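Local coordinates for protein nitrite oxidoreductase subunit A (Kuenenia stuttgartiensis, PDB 7B04) that belongs to the molybdopterin oxidoreductase family, is similar to NarG, and holds a molybdenum atom, two MD1 molecules and an iron/sulfur cluster, at residues I188-S193 against A251-V256; G412-I417 against T445-G450; V626-Y631 against Y873-N878; Q704-T709 against R765-I770. All blocks are in the same frame, centred on the assembly; numbering follows the deposited sequence.

Interaction 1: residues I188-S193 against A251-V256; sequences ITKKYS and AHNRGV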
loop_
_atom_site.group_PDB
_atom_site.type_symbol
_atom_site.label_atom_id
_atom_site.label_comp_id
_atom_site.label_asym_id
_atom_site.label_seq_id
_atom_site.Cartn_x
_atom_site.Cartn_y
_atom_site.Cartn_z
ATOM N N ILE B 188 -13.059 -31.574 24.885
ATOM C CA ILE B 188 -13.873 -30.388 25.134
ATOM C C ILE B 188 -15.263 -30.541 24.525
ATOM O O ILE B 188 -16.265 -30.151 25.137
ATOM C CB ILE B 188 -13.153 -29.132 24.618
ATOM C CG1 ILE B 188 -11.804 -28.976 25.322
ATOM C CG2 ILE B 188 -14.008 -27.901 24.853
ATOM C CD1 ILE B 188 -10.888 -27.958 24.683
ATOM N N THR B 189 -15.355 -31.105 23.317
ATOM C CA THR B 189 -16.671 -31.314 22.721
ATOM C C THR B 189 -17.484 -32.306 23.536
ATOM O O THR B 189 -18.709 -32.188 23.611
ATOM C CB THR B 189 -16.548 -31.780 21.270
ATOM O OG1 THR B 189 -15.689 -32.924 21.198
ATOM C CG2 THR B 189 -15.994 -30.662 20.399
ATOM N N LYS B 190 -16.826 -33.290 24.147
ATOM C CA LYS B 190 -17.510 -34.193 25.062
ATOM C C LYS B 190 -17.703 -33.554 26.427
ATOM O O LYS B 190 -18.634 -33.923 27.151
ATOM C CB LYS B 190 -16.720 -35.502 25.184
ATOM C CG LYS B 190 -17.246 -36.498 26.208
ATOM C CD LYS B 190 -18.543 -37.150 25.755
ATOM C CE LYS B 190 -18.972 -38.243 26.723
ATOM N NZ LYS B 190 -20.262 -38.876 26.333
ATOM N N LYS B 191 -16.855 -32.585 26.785
ATOM C CA LYS B 191 -16.991 -31.907 28.074
ATOM C C LYS B 191 -18.299 -31.130 28.165
ATOM O O LYS B 191 -18.968 -31.140 29.207
ATOM C CB LYS B 191 -15.805 -30.958 28.285
ATOM C CG LYS B 191 -15.508 -30.596 29.740
ATOM C CD LYS B 191 -14.952 -29.168 29.806
ATOM C CE LYS B 191 -13.687 -29.083 30.646
ATOM N NZ LYS B 191 -13.466 -27.715 31.207
ATOM N N TYR B 192 -18.678 -30.450 27.082
ATOM C CA TYR B 192 -19.909 -29.614 27.100
ATOM C C TYR B 192 -21.026 -30.228 26.247
ATOM O O TYR B 192 -21.935 -29.471 25.855
ATOM C CB TYR B 192 -19.591 -28.187 26.641
ATOM C CG TYR B 192 -18.582 -27.460 27.493
ATOM C CD1 TYR B 192 -17.240 -27.434 27.148
ATOM C CD2 TYR B 192 -18.964 -26.795 28.645
ATOM C CE1 TYR B 192 -16.306 -26.768 27.924
ATOM C CE2 TYR B 192 -18.045 -26.123 29.433
ATOM C CZ TYR B 192 -16.709 -26.110 29.072
ATOM O OH TYR B 192 -15.795 -25.451 29.843
ATOM N N SER B 193 -20.974 -31.534 25.962
ATOM C CA SER B 193 -21.985 -32.091 25.075
ATOM C C SER B 193 -23.285 -32.330 25.827
ATOM O O SER B 193 -24.342 -31.825 25.425
ATOM C CB SER B 193 -21.463 -33.369 24.387
ATOM O OG SER B 193 -21.629 -34.533 25.174
ATOM N N ALA B 251 -21.452 -37.903 17.046
ATOM C CA ALA B 251 -22.014 -39.249 17.105
ATOM C C ALA B 251 -21.252 -40.122 18.094
ATOM O O ALA B 251 -21.853 -40.931 18.810
ATOM C CB ALA B 251 -22.011 -39.881 15.713
ATOM N N HIS B 252 -19.925 -39.981 18.143
ATOM C CA HIS B 252 -19.140 -40.744 19.107
ATOM C C HIS B 252 -19.355 -40.229 20.525
ATOM O O HIS B 252 -19.393 -41.015 21.480
ATOM C CB HIS B 252 -17.657 -40.690 18.739
ATOM C CG HIS B 252 -17.290 -41.556 17.574
ATOM N ND1 HIS B 252 -17.122 -42.920 17.684
ATOM C CD2 HIS B 252 -17.058 -41.253 16.275
ATOM C CE1 HIS B 252 -16.802 -43.419 16.504
ATOM N NE2 HIS B 252 -16.756 -42.428 15.631
ATOM N N ASN B 253 -19.500 -38.911 20.680
ATOM C CA ASN B 253 -19.665 -38.327 22.007
ATOM C C ASN B 253 -21.012 -38.700 22.614
ATOM O O ASN B 253 -21.080 -39.181 23.752
ATOM C CB ASN B 253 -19.510 -36.807 21.934
ATOM C CG ASN B 253 -18.081 -36.379 21.655
ATOM O OD1 ASN B 253 -17.132 -36.961 22.180
ATOM N ND2 ASN B 253 -17.922 -35.351 20.829
ATOM N N ARG B 254 -22.097 -38.483 21.874
ATOM C CA ARG B 254 -23.442 -38.627 22.415
ATOM C C ARG B 254 -24.116 -39.938 22.030
ATOM O O ARG B 254 -25.166 -40.261 22.597
ATOM C CB ARG B 254 -24.309 -37.446 21.959
ATOM C CG ARG B 254 -23.886 -36.127 22.588
ATOM C CD ARG B 254 -24.381 -34.916 21.812
ATOM N NE ARG B 254 -25.837 -34.834 21.734
ATOM C CZ ARG B 254 -26.523 -34.772 20.597
ATOM N NH1 ARG B 254 -27.847 -34.694 20.623
ATOM N NH2 ARG B 254 -25.887 -34.780 19.433
ATOM N N GLY B 255 -23.547 -40.699 21.099
ATOM C CA GLY B 255 -24.145 -41.950 20.674
ATOM C C GLY B 255 -25.474 -41.739 19.981
ATOM O O GLY B 255 -26.481 -42.363 20.330
ATOM N N VAL B 256 -25.488 -40.854 18.990
ATOM C CA VAL B 256 -26.695 -40.537 18.245
ATOM C C VAL B 256 -26.517 -41.019 16.807
ATOM O O VAL B 256 -25.439 -41.449 16.404
ATOM C CB VAL B 256 -27.019 -39.032 18.296
ATOM C CG1 VAL B 256 -27.243 -38.581 19.726
ATOM C CG2 VAL B 256 -25.895 -38.232 17.652
HETATM O O HOH W 1 -20.342 -33.496 21.285
#
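Asn-253 meets Lys-190, Thr-189 and Ser-193, and is the residue most enclosed by this contact. Lys-190 passes Asn-253 running the opposite way, its aliphatic chain alongside the amide: CB lies 3.4 Å from Asn-253 OD1. CG is anti to the backbone N (chi1 175°), and the bend at chi2 turns CD toward Asn-253; NZ, at the end of the chain, donates a 2.7 Å hydrogen bond to Asn-253 O. The donor is tilted 26° from the carbonyl plane. The contact joins the C-terminal ends of helices 174-191 and 238-254; the ammonium group sits where the carbonyl end of a helix would favour a positive charge. On the other branch of the amide, Asn-253 ND2 makes a weak 3.3 Å bond to Thr-189 OG1, the two side chains lying roughly perpendicular. The same hydroxyl is also bonded to Ile-185 O, one turn back in its helix. A water donates to Thr-189 O and accepts a weak bond from Asn-253 ND2, adding a second link. Just past the helix end, Ser-193 points at the partner and sets OG 3.8 Å from Arg-254 CG, while the guanidinium turns to Asp-250 in a salt bridge.

Interaction 2: residues G412-I417 against T445-G450; sequences GPSYHI and TRDDVG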
loop_
_atom_site.group_PDB
_atom_site.type_symbol
_atom_site.label_atom_id
_atom_site.label_comp_id
_atom_site.label_asym_id
_atom_site.label_seq_id
_atom_site.Cartn_x
_atom_site.Cartn_y
_atom_site.Cartn_z
ATOM N N GLY B 412 -44.516 -18.409 -13.100
ATOM C CA GLY B 412 -43.787 -17.171 -13.259
ATOM C C GLY B 412 -42.305 -17.341 -13.013
ATOM O O GLY B 412 -41.817 -18.396 -12.580
ATOM N N PRO B 413 -41.552 -16.273 -13.296
ATOM C CA PRO B 413 -40.091 -16.325 -13.135
ATOM C C PRO B 413 -39.622 -16.332 -11.690
ATOM O O PRO B 413 -38.408 -16.310 -11.458
ATOM C CB PRO B 413 -39.622 -15.056 -13.854
ATOM C CG PRO B 413 -40.752 -14.105 -13.668
ATOM C CD PRO B 413 -42.011 -14.936 -13.713
ATOM N N SER B 414 -40.525 -16.391 -10.713
ATOM C CA SER B 414 -40.112 -16.422 -9.318
ATOM C C SER B 414 -39.906 -17.836 -8.809
ATOM O O SER B 414 -39.186 -18.027 -7.823
ATOM C CB SER B 414 -41.141 -15.702 -8.441
ATOM O OG SER B 414 -40.994 -14.295 -8.537
ATOM N N TYR B 415 -40.497 -18.828 -9.469
ATOM C CA TYR B 415 -40.261 -20.231 -9.160
ATOM C C TYR B 415 -39.205 -20.849 -10.066
ATOM O O TYR B 415 -38.324 -21.567 -9.583
ATOM C CB TYR B 415 -41.555 -21.046 -9.283
ATOM C CG TYR B 415 -42.580 -20.834 -8.185
ATOM C CD1 TYR B 415 -42.575 -19.691 -7.402
ATOM C CD2 TYR B 415 -43.547 -21.797 -7.926
ATOM C CE1 TYR B 415 -43.513 -19.504 -6.401
ATOM C CE2 TYR B 415 -44.488 -21.618 -6.930
ATOM C CZ TYR B 415 -44.465 -20.471 -6.168
ATOM O OH TYR B 415 -45.398 -20.290 -5.173
ATOM N N HIS B 416 -39.265 -20.566 -11.369
ATOM C CA HIS B 416 -38.412 -21.253 -12.331
ATOM C C HIS B 416 -37.005 -20.673 -12.387
ATOM O O HIS B 416 -36.060 -21.393 -12.728
ATOM C CB HIS B 416 -39.043 -21.201 -13.724
ATOM C CG HIS B 416 -40.311 -21.987 -13.844
ATOM N ND1 HIS B 416 -40.329 -23.362 -13.924
ATOM C CD2 HIS B 416 -41.604 -21.589 -13.905
ATOM C CE1 HIS B 416 -41.579 -23.779 -14.025
ATOM N NE2 HIS B 416 -42.372 -22.723 -14.016
ATOM N N ILE B 417 -36.836 -19.394 -12.061
ATOM C CA ILE B 417 -35.536 -18.734 -12.100
ATOM C C ILE B 417 -35.013 -18.452 -10.696
ATOM O O ILE B 417 -33.855 -18.731 -10.388
ATOM C CB ILE B 417 -35.597 -17.439 -12.941
ATOM C CG1 ILE B 417 -35.726 -17.774 -14.428
ATOM C CG2 ILE B 417 -34.364 -16.581 -12.698
ATOM C CD1 ILE B 417 -35.961 -16.565 -15.308
ATOM N N THR B 445 -48.751 -8.560 -8.524
ATOM C CA THR B 445 -47.929 -9.656 -7.980
ATOM C C THR B 445 -46.455 -9.261 -7.989
ATOM O O THR B 445 -46.135 -8.210 -8.498
ATOM C CB THR B 445 -48.292 -10.966 -8.681
ATOM O OG1 THR B 445 -48.300 -11.986 -7.693
ATOM C CG2 THR B 445 -47.344 -11.362 -9.783
ATOM N N ARG B 446 -45.625 -10.078 -7.353
ATOM C CA ARG B 446 -44.163 -9.865 -7.270
ATOM C C ARG B 446 -43.574 -9.879 -8.671
ATOM O O ARG B 446 -42.707 -9.077 -8.949
ATOM C CB ARG B 446 -43.567 -11.103 -6.613
ATOM C CG ARG B 446 -42.319 -10.855 -5.792
ATOM C CD ARG B 446 -41.940 -12.189 -5.216
ATOM N NE ARG B 446 -40.577 -12.486 -5.570
ATOM C CZ ARG B 446 -39.549 -11.715 -5.275
ATOM N NH1 ARG B 446 -39.739 -10.460 -4.923
ATOM N NH2 ARG B 446 -38.334 -12.209 -5.319
ATOM N N ASP B 447 -44.037 -10.815 -9.489
ATOM C CA ASP B 447 -43.608 -11.000 -10.892
ATOM C C ASP B 447 -44.113 -9.866 -11.765
ATOM O O ASP B 447 -43.493 -9.615 -12.761
ATOM C CB ASP B 447 -44.064 -12.344 -11.432
ATOM C CG ASP B 447 -43.354 -13.487 -10.760
ATOM O OD1 ASP B 447 -42.408 -13.230 -10.037
ATOM O OD2 ASP B 447 -43.765 -14.612 -10.974
ATOM N N ASP B 448 -45.183 -9.174 -11.385
ATOM C CA ASP B 448 -45.753 -8.082 -12.220
ATOM C C ASP B 448 -44.925 -6.824 -12.005
ATOM O O ASP B 448 -45.365 -5.923 -11.315
ATOM C CB ASP B 448 -47.189 -7.759 -11.830
ATOM C CG ASP B 448 -48.143 -8.896 -12.096
ATOM O OD1 ASP B 448 -47.706 -9.909 -12.625
ATOM O OD2 ASP B 448 -49.309 -8.737 -11.786
ATOM N N VAL B 449 -43.775 -6.794 -12.652
ATOM C CA VAL B 449 -42.801 -5.697 -12.497
ATOM C C VAL B 449 -42.287 -5.373 -13.883
ATOM O O VAL B 449 -42.298 -6.216 -14.749
ATOM C CB VAL B 449 -41.650 -6.129 -11.579
ATOM C CG1 VAL B 449 -40.675 -7.021 -12.308
ATOM C CG2 VAL B 449 -40.943 -4.935 -10.981
ATOM N N GLY B 450 -41.856 -4.148 -14.032
ATOM C CA GLY B 450 -41.338 -3.627 -15.281
ATOM C C GLY B 450 -42.420 -3.553 -16.337
ATOM O O GLY B 450 -43.537 -3.077 -16.096
#
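A serine-to-aspartate hydrogen bond, Ser-414 to Asp-447, ties a short, weakly bonded helical turn at about 413-416 to the loop between strand 440-444 and helix 452-455. Ser-414 OG donates to Asp-447 OD1; the modelled separation is very short, and its exact length is doubtful at this resolution. Asp-447 holds CG beside its own backbone N (chi1 -68°), which directs the carboxylate at the turn. The carboxylate is shared between two kinds of neighbour. While OD1 takes the hydroxyl, OD2 turns to carbon, lying 3.3 Å from Pro-413 CD and 3.4 Å from Gly-412 CA, and the proline ring meets the aspartate tip to tip. Arg-446 comes in beside the same hydroxyl: Ser-414 OG lies 3.5 Å from Arg-446 NE, oblique to the guanidinium plane. Farther out, Arg-446 NH2 makes a weak hydrogen bond to Phe-821 O, and Ile-417 packs on Tyr-407 of the neighbouring subunit B. In the loop, Asp-448 pairs with Lys-456 through OD1, whereas its OD2 accepts a weak bond from Thr-445 N. Asp-448 is the centre of an inverse gamma turn, a tight three-residue kink from Asp-447 to Val-449, so that the whole contact is a tie between a helical turn and a kinked loop within the molybdopterin oxidoreductase family region.

Interaction 3: residues V626-Y631 against Y873-N878; sequences VNTPKY and YGIPEN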
loop_
_atom_site.group_PDB
_atom_site.type_symbol
_atom_site.label_atom_id
_atom_site.label_comp_id
_atom_site.label_asym_id
_atom_site.label_seq_id
_atom_site.Cartn_x
_atom_site.Cartn_y
_atom_site.Cartn_z
ATOM N N VAL B 626 -31.041 -6.808 26.603
ATOM C CA VAL B 626 -31.054 -5.609 27.424
ATOM C C VAL B 626 -32.198 -5.780 28.412
ATOM O O VAL B 626 -33.275 -6.286 28.063
ATOM C CB VAL B 626 -31.187 -4.302 26.610
ATOM C CG1 VAL B 626 -32.537 -4.205 25.933
ATOM C CG2 VAL B 626 -30.965 -3.105 27.513
ATOM N N ASN B 627 -31.958 -5.369 29.654
ATOM C CA ASN B 627 -32.957 -5.498 30.713
ATOM C C ASN B 627 -33.797 -4.221 30.703
ATOM O O ASN B 627 -33.589 -3.264 31.461
ATOM C CB ASN B 627 -32.284 -5.782 32.044
ATOM C CG ASN B 627 -31.728 -7.204 32.131
ATOM O OD1 ASN B 627 -32.252 -8.128 31.511
ATOM N ND2 ASN B 627 -30.652 -7.374 32.894
ATOM N N THR B 628 -34.770 -4.230 29.795
ATOM C CA THR B 628 -35.613 -3.079 29.566
ATOM C C THR B 628 -36.449 -2.767 30.797
ATOM O O THR B 628 -36.887 -3.682 31.505
ATOM C CB THR B 628 -36.553 -3.321 28.390
ATOM O OG1 THR B 628 -36.124 -4.474 27.658
ATOM C CG2 THR B 628 -36.532 -2.162 27.533
ATOM N N PRO B 629 -36.632 -1.488 31.126
ATOM C CA PRO B 629 -37.578 -1.198 32.210
ATOM C C PRO B 629 -39.033 -1.383 31.814
ATOM O O PRO B 629 -39.843 -1.770 32.661
ATOM C CB PRO B 629 -37.278 0.263 32.553
ATOM C CG PRO B 629 -36.760 0.843 31.290
ATOM C CD PRO B 629 -35.977 -0.256 30.617
ATOM N N LYS B 630 -39.373 -1.247 30.526
ATOM C CA LYS B 630 -40.780 -1.347 30.130
ATOM C C LYS B 630 -41.244 -2.796 30.008
ATOM O O LYS B 630 -42.346 -3.141 30.456
ATOM C CB LYS B 630 -41.031 -0.599 28.817
ATOM C CG LYS B 630 -42.511 -0.288 28.562
ATOM C CD LYS B 630 -42.730 0.290 27.162
ATOM C CE LYS B 630 -42.747 1.808 27.145
ATOM N NZ LYS B 630 -43.345 2.334 25.879
ATOM N N TYR B 631 -40.441 -3.650 29.383
ATOM C CA TYR B 631 -40.805 -5.048 29.195
ATOM C C TYR B 631 -39.699 -5.957 29.701
ATOM O O TYR B 631 -39.294 -6.914 29.036
ATOM C CB TYR B 631 -41.065 -5.414 27.741
ATOM C CG TYR B 631 -41.739 -4.376 26.877
ATOM C CD1 TYR B 631 -43.093 -4.472 26.584
ATOM C CD2 TYR B 631 -41.016 -3.340 26.303
ATOM C CE1 TYR B 631 -43.711 -3.550 25.774
ATOM C CE2 TYR B 631 -41.624 -2.417 25.493
ATOM C CZ TYR B 631 -42.974 -2.522 25.230
ATOM O OH TYR B 631 -43.576 -1.589 24.418
ATOM N N TYR B 873 -38.787 1.756 24.452
ATOM C CA TYR B 873 -38.560 0.676 25.451
ATOM C C TYR B 873 -38.420 1.261 26.851
ATOM O O TYR B 873 -37.800 0.642 27.680
ATOM C CB TYR B 873 -37.387 -0.228 25.088
ATOM C CG TYR B 873 -37.499 -0.875 23.738
ATOM C CD1 TYR B 873 -38.057 -2.125 23.599
ATOM C CD2 TYR B 873 -37.066 -0.232 22.601
ATOM C CE1 TYR B 873 -38.176 -2.724 22.364
ATOM C CE2 TYR B 873 -37.183 -0.814 21.358
ATOM C CZ TYR B 873 -37.736 -2.066 21.242
ATOM O OH TYR B 873 -37.853 -2.661 20.031
ATOM N N GLY B 874 -39.024 2.414 27.099
ATOM C CA GLY B 874 -38.942 3.054 28.417
ATOM C C GLY B 874 -37.507 3.264 28.823
ATOM O O GLY B 874 -37.196 3.021 29.981
ATOM N N ILE B 875 -36.662 3.704 27.899
ATOM C CA ILE B 875 -35.264 3.891 28.274
ATOM C C ILE B 875 -34.994 5.390 28.341
ATOM O O ILE B 875 -35.254 6.096 27.354
ATOM C CB ILE B 875 -34.317 3.197 27.284
ATOM C CG1 ILE B 875 -34.429 1.678 27.432
ATOM C CG2 ILE B 875 -32.885 3.657 27.493
ATOM C CD1 ILE B 875 -33.727 0.908 26.348
ATOM N N PRO B 876 -34.498 5.911 29.458
ATOM C CA PRO B 876 -34.323 7.359 29.582
ATOM C C PRO B 876 -33.215 7.874 28.681
ATOM O O PRO B 876 -32.341 7.134 28.223
ATOM C CB PRO B 876 -33.961 7.545 31.059
ATOM C CG PRO B 876 -33.297 6.262 31.433
ATOM C CD PRO B 876 -34.008 5.190 30.646
ATOM N N GLU B 877 -33.270 9.181 28.424
ATOM C CA GLU B 877 -32.265 9.810 27.582
ATOM C C GLU B 877 -30.935 9.966 28.309
ATOM O O GLU B 877 -29.938 10.325 27.674
ATOM C CB GLU B 877 -32.777 11.162 27.080
ATOM C CG GLU B 877 -34.014 11.044 26.191
ATOM C CD GLU B 877 -34.500 12.380 25.655
ATOM O OE1 GLU B 877 -33.920 13.422 26.024
ATOM O OE2 GLU B 877 -35.465 12.386 24.860
ATOM N N ASN B 878 -30.900 9.707 29.619
ATOM C CA ASN B 878 -29.656 9.697 30.378
ATOM C C ASN B 878 -28.854 8.420 30.182
ATOM O O ASN B 878 -27.698 8.372 30.616
ATOM C CB ASN B 878 -29.927 9.850 31.878
ATOM C CG ASN B 878 -30.885 10.974 32.197
ATOM O OD1 ASN B 878 -31.007 11.938 31.443
ATOM N ND2 ASN B 878 -31.569 10.858 33.329
#
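The rings of Tyr-631 and Tyr-873 meet through Tyr-631 CE2 and Tyr-873 CD1, 4.0 Å apart, with their side chains crossing at about a right angle. One face of the Tyr-631 ring carries Lys-630 CG, 3.8 Å above the plane and offset toward the rim; Tyr-873 has Phe-636 as an edge-to-face ring partner. Thr-628 CG2 lies against Tyr-873 CB, at the root of the ring and oblique to its plane, while Thr-628 OG1 is bonded to Gly-632 O. Beside this pair, Pro-629 CD rests 4.0 Å from Ile-875 CG1. Lys-630 passes over the backbone, its CB 3.6 Å from Tyr-873 O and its CE 3.8 Å from Gly-874 N. Tyr-873 and Gly-874 both adopt left-handed helical backbone angles where the chain passes Lys-630. The hydroxyl of Tyr-631 bonds to Asp-871, whose OD1 also accepts from Tyr-873 N and probably helps to hold this backbone conformation. The contact joins the end of strand 625-627, the partner of strand 633-635 in a two-stranded antiparallel hairpin, to the loop before helix 882-887; Val-626 and Ile-875 both rest on Val-887 of that helix, and helix 835-840 borders Tyr-873.

Interaction 4: residues Q704-T709 against R765-I770; sequences QEFEIT and RASVYI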
loop_
_atom_site.group_PDB
_atom_site.type_symbol
_atom_site.label_atom_id
_atom_site.label_comp_id
_atom_site.label_asym_id
_atom_site.label_seq_id
_atom_site.Cartn_x
_atom_site.Cartn_y
_atom_site.Cartn_z
ATOM N N GLN B 704 1.918 -26.860 -2.824
ATOM C CA GLN B 704 2.155 -28.191 -3.364
ATOM C C GLN B 704 0.872 -28.862 -3.843
ATOM O O GLN B 704 0.854 -30.081 -4.044
ATOM C CB GLN B 704 2.848 -29.061 -2.318
ATOM C CG GLN B 704 4.325 -28.761 -2.142
ATOM C CD GLN B 704 4.857 -29.255 -0.812
ATOM O OE1 GLN B 704 4.099 -29.462 0.136
ATOM N NE2 GLN B 704 6.166 -29.458 -0.739
ATOM N N GLU B 705 -0.192 -28.089 -4.042
ATOM C CA GLU B 705 -1.464 -28.607 -4.522
ATOM C C GLU B 705 -2.223 -27.439 -5.134
ATOM O O GLU B 705 -2.002 -26.280 -4.773
ATOM C CB GLU B 705 -2.243 -29.271 -3.374
ATOM C CG GLU B 705 -3.666 -29.726 -3.674
ATOM C CD GLU B 705 -3.725 -30.902 -4.629
ATOM O OE1 GLU B 705 -3.708 -30.676 -5.856
ATOM O OE2 GLU B 705 -3.790 -32.054 -4.150
ATOM N N PHE B 706 -3.128 -27.752 -6.056
ATOM C CA PHE B 706 -3.806 -26.701 -6.800
ATOM C C PHE B 706 -4.854 -26.007 -5.936
ATOM O O PHE B 706 -5.382 -26.575 -4.976
ATOM C CB PHE B 706 -4.451 -27.269 -8.063
ATOM C CG PHE B 706 -3.466 -27.883 -9.014
ATOM C CD1 PHE B 706 -2.534 -27.092 -9.665
ATOM C CD2 PHE B 706 -3.476 -29.245 -9.264
ATOM C CE1 PHE B 706 -1.621 -27.649 -10.538
ATOM C CE2 PHE B 706 -2.570 -29.807 -10.142
ATOM C CZ PHE B 706 -1.644 -29.006 -10.783
ATOM N N GLU B 707 -5.144 -24.753 -6.281
ATOM C CA GLU B 707 -6.109 -23.960 -5.536
ATOM C C GLU B 707 -6.908 -23.072 -6.481
ATOM O O GLU B 707 -6.400 -22.608 -7.504
ATOM C CB GLU B 707 -5.418 -23.103 -4.470
ATOM C CG GLU B 707 -6.380 -22.543 -3.456
ATOM C CD GLU B 707 -7.085 -23.637 -2.682
ATOM O OE1 GLU B 707 -6.424 -24.629 -2.318
ATOM O OE2 GLU B 707 -8.307 -23.525 -2.463
ATOM N N ILE B 708 -8.163 -22.831 -6.109
ATOM C CA ILE B 708 -9.123 -22.094 -6.922
ATOM C C ILE B 708 -9.513 -20.816 -6.191
ATOM O O ILE B 708 -9.656 -20.813 -4.964
ATOM C CB ILE B 708 -10.366 -22.957 -7.227
ATOM C CG1 ILE B 708 -11.440 -22.147 -7.956
ATOM C CG2 ILE B 708 -10.930 -23.557 -5.946
ATOM C CD1 ILE B 708 -11.033 -21.703 -9.332
ATOM N N THR B 709 -9.667 -19.727 -6.945
ATOM C CA THR B 709 -10.141 -18.471 -6.380
ATOM C C THR B 709 -10.907 -17.699 -7.444
ATOM O O THR B 709 -10.720 -17.904 -8.646
ATOM C CB THR B 709 -9.005 -17.599 -5.831
ATOM O OG1 THR B 709 -9.559 -16.397 -5.280
ATOM C CG2 THR B 709 -8.048 -17.219 -6.938
ATOM N N ARG B 765 -4.905 -35.282 -4.814
ATOM C CA ARG B 765 -5.753 -34.925 -5.954
ATOM C C ARG B 765 -6.900 -34.047 -5.459
ATOM O O ARG B 765 -8.016 -34.523 -5.245
ATOM C CB ARG B 765 -6.275 -36.186 -6.659
ATOM C CG ARG B 765 -5.196 -37.192 -7.029
ATOM C CD ARG B 765 -5.758 -38.337 -7.859
ATOM N NE ARG B 765 -6.750 -39.124 -7.131
ATOM C CZ ARG B 765 -7.476 -40.093 -7.677
ATOM N NH1 ARG B 765 -8.357 -40.759 -6.942
ATOM N NH2 ARG B 765 -7.323 -40.398 -8.958
ATOM N N ALA B 766 -6.629 -32.752 -5.300
ATOM C CA ALA B 766 -7.674 -31.797 -4.964
ATOM C C ALA B 766 -8.419 -31.311 -6.196
ATOM O O ALA B 766 -9.468 -30.673 -6.056
ATOM C CB ALA B 766 -7.096 -30.598 -4.207
ATOM N N SER B 767 -7.880 -31.572 -7.392
ATOM C CA SER B 767 -8.584 -31.238 -8.624
ATOM C C SER B 767 -9.963 -31.883 -8.670
ATOM O O SER B 767 -10.870 -31.361 -9.331
ATOM C CB SER B 767 -7.756 -31.671 -9.835
ATOM O OG SER B 767 -6.518 -30.983 -9.881
ATOM N N VAL B 768 -10.135 -33.022 -7.993
ATOM C CA VAL B 768 -11.446 -33.662 -7.919
ATOM C C VAL B 768 -12.462 -32.718 -7.287
ATOM O O VAL B 768 -13.533 -32.461 -7.848
ATOM C CB VAL B 768 -11.352 -34.988 -7.142
ATOM C CG1 VAL B 768 -12.730 -35.436 -6.683
ATOM C CG2 VAL B 768 -10.690 -36.059 -7.997
ATOM N N TYR B 769 -12.135 -32.180 -6.108
ATOM C CA TYR B 769 -13.046 -31.258 -5.437
ATOM C C TYR B 769 -13.225 -29.974 -6.238
ATOM O O TYR B 769 -14.325 -29.408 -6.275
ATOM C CB TYR B 769 -12.541 -30.940 -4.030
ATOM C CG TYR B 769 -12.396 -32.143 -3.127
ATOM C CD1 TYR B 769 -13.510 -32.851 -2.692
ATOM C CD2 TYR B 769 -11.146 -32.559 -2.689
ATOM C CE1 TYR B 769 -13.380 -33.946 -1.857
ATOM C CE2 TYR B 769 -11.006 -33.651 -1.853
ATOM C CZ TYR B 769 -12.125 -34.341 -1.441
ATOM O OH TYR B 769 -11.987 -35.430 -0.612
ATOM N N ILE B 770 -12.153 -29.490 -6.871
ATOM C CA ILE B 770 -12.255 -28.280 -7.683
ATOM C C ILE B 770 -13.196 -28.510 -8.857
ATOM O O ILE B 770 -14.024 -27.651 -9.188
ATOM C CB ILE B 770 -10.859 -27.830 -8.151
ATOM C CG1 ILE B 770 -9.976 -27.499 -6.948
ATOM C CG2 ILE B 770 -10.965 -26.627 -9.076
ATOM C CD1 ILE B 770 -8.521 -27.283 -7.296
#
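Glu-705 reaches across to Ala-766, and Phe-706 and Ile-708 meet Ser-767 and Ile-770. Glu-705 OE2 accepts a weak hydrogen bond from Ala-766 N, 3.1 Å long with an angle of 140° at the hydrogen, and Glu-705 CD lies 3.4 Å from Ala-766 CB. The carboxylate lies near the N-terminal part of helix 767-774, whose dipole would probably favour a negative charge. The apolar half follows: Ile-770 CD1 lies 4.1 Å from Phe-706 CB and 4.0 Å from Phe-706 O, and Ile-770 CG2 is 4.2 Å from Ile-708 CB, the two isoleucines running antiparallel side by side. Ser-767 OG stands 3.6 Å from Phe-706 CD2, oblique to the ring.

A second bond fixes the Glu-705 carboxylate. CG lies anti to the backbone N (chi1 173°), and the bend at chi2 (69°) turns CD back toward its own backbone; there Glu-705 OE1 accepts from Phe-706 N through its anti lone pair, 3.0 Å away. On the helix side, Ile-770 N bonds to Ala-766 O, so one helical turn links the two residues that meet Glu-705 and Phe-706.

Glu-707 starts off away from the helix, and its OE2 accepts from Gly-235 N. Strand 707-709 pairs antiparallel with strand 716-720, Ile-708 resting on Ile-717 and Ile-719 and also bonding by its backbone to Val-233. Helix 767-774 packs across from it, and Cys-785 of helix 785-788 touches both Ser-767 and Ile-770.

Overall arrangement
The four contacts are spread widely, and no two touch. Interactions 1 and 4 come nearest, at about 18 Å between nearest atoms, and 3 and 4 lie on opposite sides of the chain's centre, with centres about 54 Å apart. Interaction 4 is closest to the ligands: its Glu-707 side chain is about 8 Å from an MD1 and about 13 Å from the iron/sulfur cluster. Its centre is about 33 Å from interaction 1 and 38 Å from interaction 2. In sequence, interactions 1, 2 and 3 follow one another, and both segments of interaction 4 fall between the two segments of interaction 3, which joins residues 242 positions apart.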